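Local coordinates for transferrin (Manduca sexta, PDB 6WB6), which binds a single ferric ion per molecule together with a carbonate or bicarbonate anion and transports iron, at residues 427-432 with 634-639; 435-440 with 580-585. All coordinates share one frame; numbering follows the deposited sequence.

Contact 1 (427-432 with 634-639)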
loop_
_atom_site.group_PDB
_atom_site.type_symbol
_atom_site.label_atom_id
_atom_site.label_comp_id
_atom_site.label_asym_id
_atom_site.label_seq_id
_atom_site.Cartn_x
_atom_site.Cartn_y
_atom_site.Cartn_z
ATOM N N GLU A 427 -10.003 -5.539 5.259
ATOM C CA GLU A 427 -9.267 -6.376 4.327
ATOM C C GLU A 427 -10.115 -6.726 3.121
ATOM O O GLU A 427 -11.335 -6.887 3.211
ATOM C CB GLU A 427 -8.793 -7.666 5.006
ATOM C CG GLU A 427 -7.632 -7.434 5.925
ATOM C CD GLU A 427 -7.046 -8.695 6.535
ATOM O OE1 GLU A 427 -7.665 -9.779 6.451
ATOM O OE2 GLU A 427 -5.978 -8.571 7.135
ATOM N N VAL A 428 -9.462 -6.795 1.973
ATOM C CA VAL A 428 -10.081 -7.361 0.789
ATOM C C VAL A 428 -9.239 -8.544 0.332
ATOM O O VAL A 428 -8.047 -8.649 0.628
ATOM C CB VAL A 428 -10.251 -6.328 -0.344
ATOM C CG1 VAL A 428 -11.279 -5.304 0.055
ATOM C CG2 VAL A 428 -8.931 -5.686 -0.712
ATOM N N TYR A 429 -9.877 -9.431 -0.420
ATOM C CA TYR A 429 -9.296 -10.727 -0.722
ATOM C C TYR A 429 -9.473 -11.057 -2.199
ATOM O O TYR A 429 -10.164 -10.362 -2.944
ATOM C CB TYR A 429 -9.925 -11.803 0.149
ATOM C CG TYR A 429 -9.928 -11.462 1.603
ATOM C CD1 TYR A 429 -8.761 -11.502 2.341
ATOM C CD2 TYR A 429 -11.098 -11.096 2.245
ATOM C CE1 TYR A 429 -8.753 -11.204 3.683
ATOM C CE2 TYR A 429 -11.097 -10.792 3.606
ATOM C CZ TYR A 429 -9.920 -10.851 4.308
ATOM O OH TYR A 429 -9.864 -10.549 5.641
ATOM N N GLY A 430 -8.809 -12.128 -2.619
ATOM C CA GLY A 430 -8.924 -12.593 -3.988
ATOM C C GLY A 430 -8.225 -11.716 -5.005
ATOM O O GLY A 430 -7.682 -10.650 -4.678
ATOM N N GLU A 431 -8.226 -12.178 -6.261
ATOM C CA GLU A 431 -7.694 -11.387 -7.363
ATOM C C GLU A 431 -8.561 -10.173 -7.667
ATOM O O GLU A 431 -8.058 -9.177 -8.202
ATOM C CB GLU A 431 -7.561 -12.262 -8.609
ATOM N N LEU A 432 -9.841 -10.228 -7.309
ATOM C CA LEU A 432 -10.772 -9.119 -7.464
ATOM C C LEU A 432 -10.726 -8.122 -6.305
ATOM O O LEU A 432 -11.462 -7.131 -6.338
ATOM C CB LEU A 432 -12.191 -9.676 -7.615
ATOM C CG LEU A 432 -12.356 -10.632 -8.804
ATOM C CD1 LEU A 432 -13.036 -11.932 -8.392
ATOM C CD2 LEU A 432 -13.133 -9.953 -9.921
ATOM N N ASN A 634 -2.657 -13.348 6.054
ATOM C CA ASN A 634 -1.837 -13.651 4.879
ATOM C C ASN A 634 -2.662 -13.646 3.600
ATOM O O ASN A 634 -2.127 -13.382 2.528
ATOM C CB ASN A 634 -1.141 -15.014 5.038
ATOM C CG ASN A 634 -0.003 -15.000 6.061
ATOM O OD1 ASN A 634 -0.034 -14.265 7.065
ATOM N ND2 ASN A 634 1.003 -15.843 5.822
ATOM N N ALA A 635 -3.964 -13.915 3.688
ATOM C CA ALA A 635 -4.812 -13.920 2.501
ATOM C C ALA A 635 -5.179 -12.522 2.018
ATOM O O ALA A 635 -5.692 -12.380 0.900
ATOM C CB ALA A 635 -6.103 -14.697 2.768
ATOM N N ALA A 636 -4.946 -11.491 2.826
ATOM C CA ALA A 636 -5.333 -10.152 2.412
ATOM C C ALA A 636 -4.600 -9.774 1.134
ATOM O O ALA A 636 -3.396 -9.993 0.998
ATOM C CB ALA A 636 -5.031 -9.134 3.514
ATOM N N LYS A 637 -5.342 -9.210 0.199
ATOM C CA LYS A 637 -4.808 -8.710 -1.048
ATOM C C LYS A 637 -4.877 -7.200 -1.133
ATOM O O LYS A 637 -4.545 -6.627 -2.180
ATOM C CB LYS A 637 -5.580 -9.313 -2.213
ATOM C CG LYS A 637 -5.806 -10.819 -2.089
ATOM C CD LYS A 637 -4.534 -11.574 -1.773
ATOM C CE LYS A 637 -3.500 -11.438 -2.846
ATOM N NZ LYS A 637 -2.625 -12.658 -2.756
ATOM N N GLY A 638 -5.349 -6.550 -0.082
ATOM C CA GLY A 638 -5.409 -5.108 -0.068
ATOM C C GLY A 638 -6.227 -4.615 1.098
ATOM O O GLY A 638 -6.755 -5.387 1.907
ATOM N N LEU A 639 -6.338 -3.304 1.152
ATOM C CA LEU A 639 -7.130 -2.628 2.162
ATOM C C LEU A 639 -8.052 -1.660 1.455
ATOM O O LEU A 639 -7.650 -1.043 0.465
ATOM C CB LEU A 639 -6.237 -1.897 3.142
ATOM C CG LEU A 639 -5.260 -2.801 3.888
ATOM C CD1 LEU A 639 -4.332 -1.927 4.693
ATOM C CD2 LEU A 639 -6.009 -3.819 4.786
#
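Glu427 and Leu639 form a non-hydrogen-bonded antiparallel pair with CA atoms 4.8 Å apart, and one step on the backbone N of Val428 donates to Gly638 O at 3.1 Å. In return Val428 O takes the N-H of Lys637 at 2.8 Å, nearly straight at 170°, and a weak, bent bond from Gly638 N; two successive residues thus face Val428, the pattern of a classic beta bulge. On one face of the sheet the extended chain of Glu427 runs out beside Ala636, whose CB lies 3.7 Å from Glu427 CD, while Glu427 CG meets Leu639 CD2. OE1 accepts a very short hydrogen bond of 2.5 Å from Tyr429 OH, and OE2 accepts from the backbone N of Asn633, so the carboxylate ties the tyrosine to the turn before Ala635. An alanine in place of this glutamate would probably leave the Tyr429 hydroxyl and Asn633 N without this acceptor and open a gap beside the Ala636 methyl. The Tyr429 ring presents its edge to the turn, with CD1 3.5 Å from Ala635 O. On the other face Val428 CG2, set between its backbone N and carbonyl carbon, presses on the peptide of Gly638, which has no side chain to stand in the way, 3.4 Å from Gly638 O. Lys637 lays CG 3.2 Å from Gly430 O before its bent chain carries the amine away. Leu639 also packs on helix 597-611. The arrangement joins edge strand 638-641 to strand 422-428 in the four-stranded antiparallel sheet of the second transferrin lobe, a sheet matched in strand order by one in the first lobe.

Contact 2 (435-440 with 580-585)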
loop_
_atom_site.group_PDB
_atom_site.type_symbol
_atom_site.label_atom_id
_atom_site.label_comp_id
_atom_site.label_asym_id
_atom_site.label_seq_id
_atom_site.Cartn_x
_atom_site.Cartn_y
_atom_site.Cartn_z
ATOM N N PRO A 435 -14.118 -8.006 -0.289
ATOM C CA PRO A 435 -14.372 -8.780 0.935
ATOM C C PRO A 435 -14.999 -10.109 0.566
ATOM O O PRO A 435 -15.469 -10.294 -0.553
ATOM C CB PRO A 435 -15.341 -7.909 1.734
ATOM C CG PRO A 435 -15.282 -6.557 1.081
ATOM C CD PRO A 435 -14.958 -6.795 -0.339
ATOM N N ASN A 436 -14.991 -11.047 1.507
ATOM C CA ASN A 436 -15.774 -12.258 1.314
ATOM C C ASN A 436 -17.254 -11.914 1.329
ATOM O O ASN A 436 -17.673 -10.928 1.940
ATOM C CB ASN A 436 -15.481 -13.276 2.401
ATOM C CG ASN A 436 -14.068 -13.807 2.325
ATOM O OD1 ASN A 436 -13.575 -14.141 1.244
ATOM N ND2 ASN A 436 -13.392 -13.832 3.462
ATOM N N TYR A 437 -18.046 -12.741 0.653
ATOM C CA TYR A 437 -19.496 -12.648 0.698
ATOM C C TYR A 437 -20.101 -13.955 1.180
ATOM O O TYR A 437 -19.653 -15.046 0.806
ATOM C CB TYR A 437 -20.075 -12.311 -0.671
ATOM C CG TYR A 437 -19.849 -10.876 -1.061
ATOM C CD1 TYR A 437 -18.567 -10.391 -1.270
ATOM C CD2 TYR A 437 -20.905 -10.006 -1.199
ATOM C CE1 TYR A 437 -18.361 -9.077 -1.619
ATOM C CE2 TYR A 437 -20.709 -8.696 -1.549
ATOM C CZ TYR A 437 -19.439 -8.236 -1.758
ATOM O OH TYR A 437 -19.231 -6.930 -2.117
ATOM N N ALA A 438 -21.128 -13.832 2.003
ATOM C CA ALA A 438 -21.994 -14.966 2.267
ATOM C C ALA A 438 -22.889 -15.186 1.057
ATOM O O ALA A 438 -23.582 -14.266 0.604
ATOM C CB ALA A 438 -22.833 -14.728 3.520
ATOM N N VAL A 439 -22.869 -16.393 0.508
ATOM C CA VAL A 439 -23.635 -16.669 -0.697
ATOM C C VAL A 439 -24.516 -17.878 -0.456
ATOM O O VAL A 439 -24.467 -18.517 0.597
ATOM C CB VAL A 439 -22.754 -16.883 -1.940
ATOM C CG1 VAL A 439 -21.764 -15.748 -2.060
ATOM C CG2 VAL A 439 -22.040 -18.228 -1.901
ATOM N N ALA A 440 -25.379 -18.125 -1.439
ATOM C CA ALA A 440 -26.348 -19.214 -1.438
ATOM C C ALA A 440 -26.092 -20.042 -2.684
ATOM O O ALA A 440 -26.386 -19.590 -3.799
ATOM C CB ALA A 440 -27.777 -18.690 -1.434
ATOM N N VAL A 580 -26.034 -13.350 -0.371
ATOM C CA VAL A 580 -26.936 -13.041 0.716
ATOM C C VAL A 580 -26.514 -11.771 1.428
ATOM O O VAL A 580 -27.312 -10.853 1.595
ATOM C CB VAL A 580 -27.019 -14.219 1.706
ATOM C CG1 VAL A 580 -28.148 -13.967 2.690
ATOM C CG2 VAL A 580 -27.211 -15.524 0.966
ATOM N N ALA A 581 -25.259 -11.715 1.866
ATOM C CA ALA A 581 -24.719 -10.526 2.500
ATOM C C ALA A 581 -23.228 -10.487 2.251
ATOM O O ALA A 581 -22.575 -11.528 2.122
ATOM C CB ALA A 581 -24.987 -10.504 4.022
ATOM N N MET A 582 -22.692 -9.279 2.224
ATOM C CA MET A 582 -21.258 -9.120 2.321
ATOM C C MET A 582 -20.797 -9.563 3.702
ATOM O O MET A 582 -21.493 -9.356 4.701
ATOM C CB MET A 582 -20.873 -7.668 2.072
ATOM C CG MET A 582 -19.379 -7.485 1.923
ATOM S SD MET A 582 -18.944 -5.790 1.565
ATOM C CE MET A 582 -18.928 -5.178 3.225
ATOM N N ALA A 583 -19.643 -10.176 3.753
ATOM C CA ALA A 583 -19.126 -10.750 4.977
ATOM C C ALA A 583 -18.173 -9.778 5.644
ATOM O O ALA A 583 -17.317 -9.197 4.967
ATOM C CB ALA A 583 -18.410 -12.065 4.687
ATOM N N PRO A 584 -18.274 -9.546 6.950
ATOM C CA PRO A 584 -17.271 -8.697 7.600
ATOM C C PRO A 584 -15.913 -9.367 7.515
ATOM O O PRO A 584 -15.755 -10.522 7.900
ATOM C CB PRO A 584 -17.780 -8.576 9.043
ATOM C CG PRO A 584 -18.649 -9.758 9.228
ATOM C CD PRO A 584 -19.266 -10.059 7.904
ATOM N N SER A 585 -14.951 -8.651 6.945
ATOM C CA SER A 585 -13.562 -9.079 6.902
ATOM C C SER A 585 -12.832 -8.393 8.036
ATOM O O SER A 585 -13.328 -7.416 8.596
ATOM C CB SER A 585 -12.888 -8.706 5.577
ATOM O OG SER A 585 -12.511 -7.341 5.564
HETATM O O HOH W 1 -14.813 -13.152 6.151
#
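Ala438 O is gripped by two successive N-H groups, Val580 N at 2.8 Å and, more weakly, Ala581 N at 3.3 Å, so that both residues face Ala438 in a classic beta bulge. The bulge joins short strand 581-582 antiparallel to strand 437-443, a central strand of the mixed sheet in the second transferrin lobe. Ala438 N donates back to Ala581 O at 2.7 Å, and past the strand Ala583 N reaches Asn436 O at 2.8 Å. That same oxygen has the Ala583 methyl close by, CB at 3.1 Å. On the face that carries Ala438 and Ala581, Ala438 packs on helix 467-479 and Ala581 on Lys649 of helix 644-659. On the Tyr437 side, Met582 CG is anti to its backbone N (chi1 -170°) and lies over one face of the ring, 3.9 Å from the centroid in a CH-pi contact. SD, one bond further on, stands obliquely to the ring in a Met-aromatic contact, 3.8 Å from Pro435 CG; Phe650 of helix 644-659 also touches this methionine. Beyond the paired residues, one water accepts from Asn436 ND2 and donates to Pro584 O.

Contact 2 is nested along the chain inside the loop closed by contact 1, and their centres lie about 14 Å apart. Strand 422-428 of contact 1 leads on to strand 437-443 of contact 2, while segment 580-585 leads to strand 587-590, so two antiparallel connections run between the two sheets, consistent with the interdomain strands of a transferrin lobe. The contacts meet directly: Ser585 OG is 2.7 Å from Glu427 O, a probable hydrogen bond, Ser585 CB packs 3.4 Å from Tyr429 CE2, and Val428 CG1 lies 3.9 Å from Pro435 N. Both are remote from the ferric and carbonate site, which Tyr90 and Tyr204 help form in the first lobe.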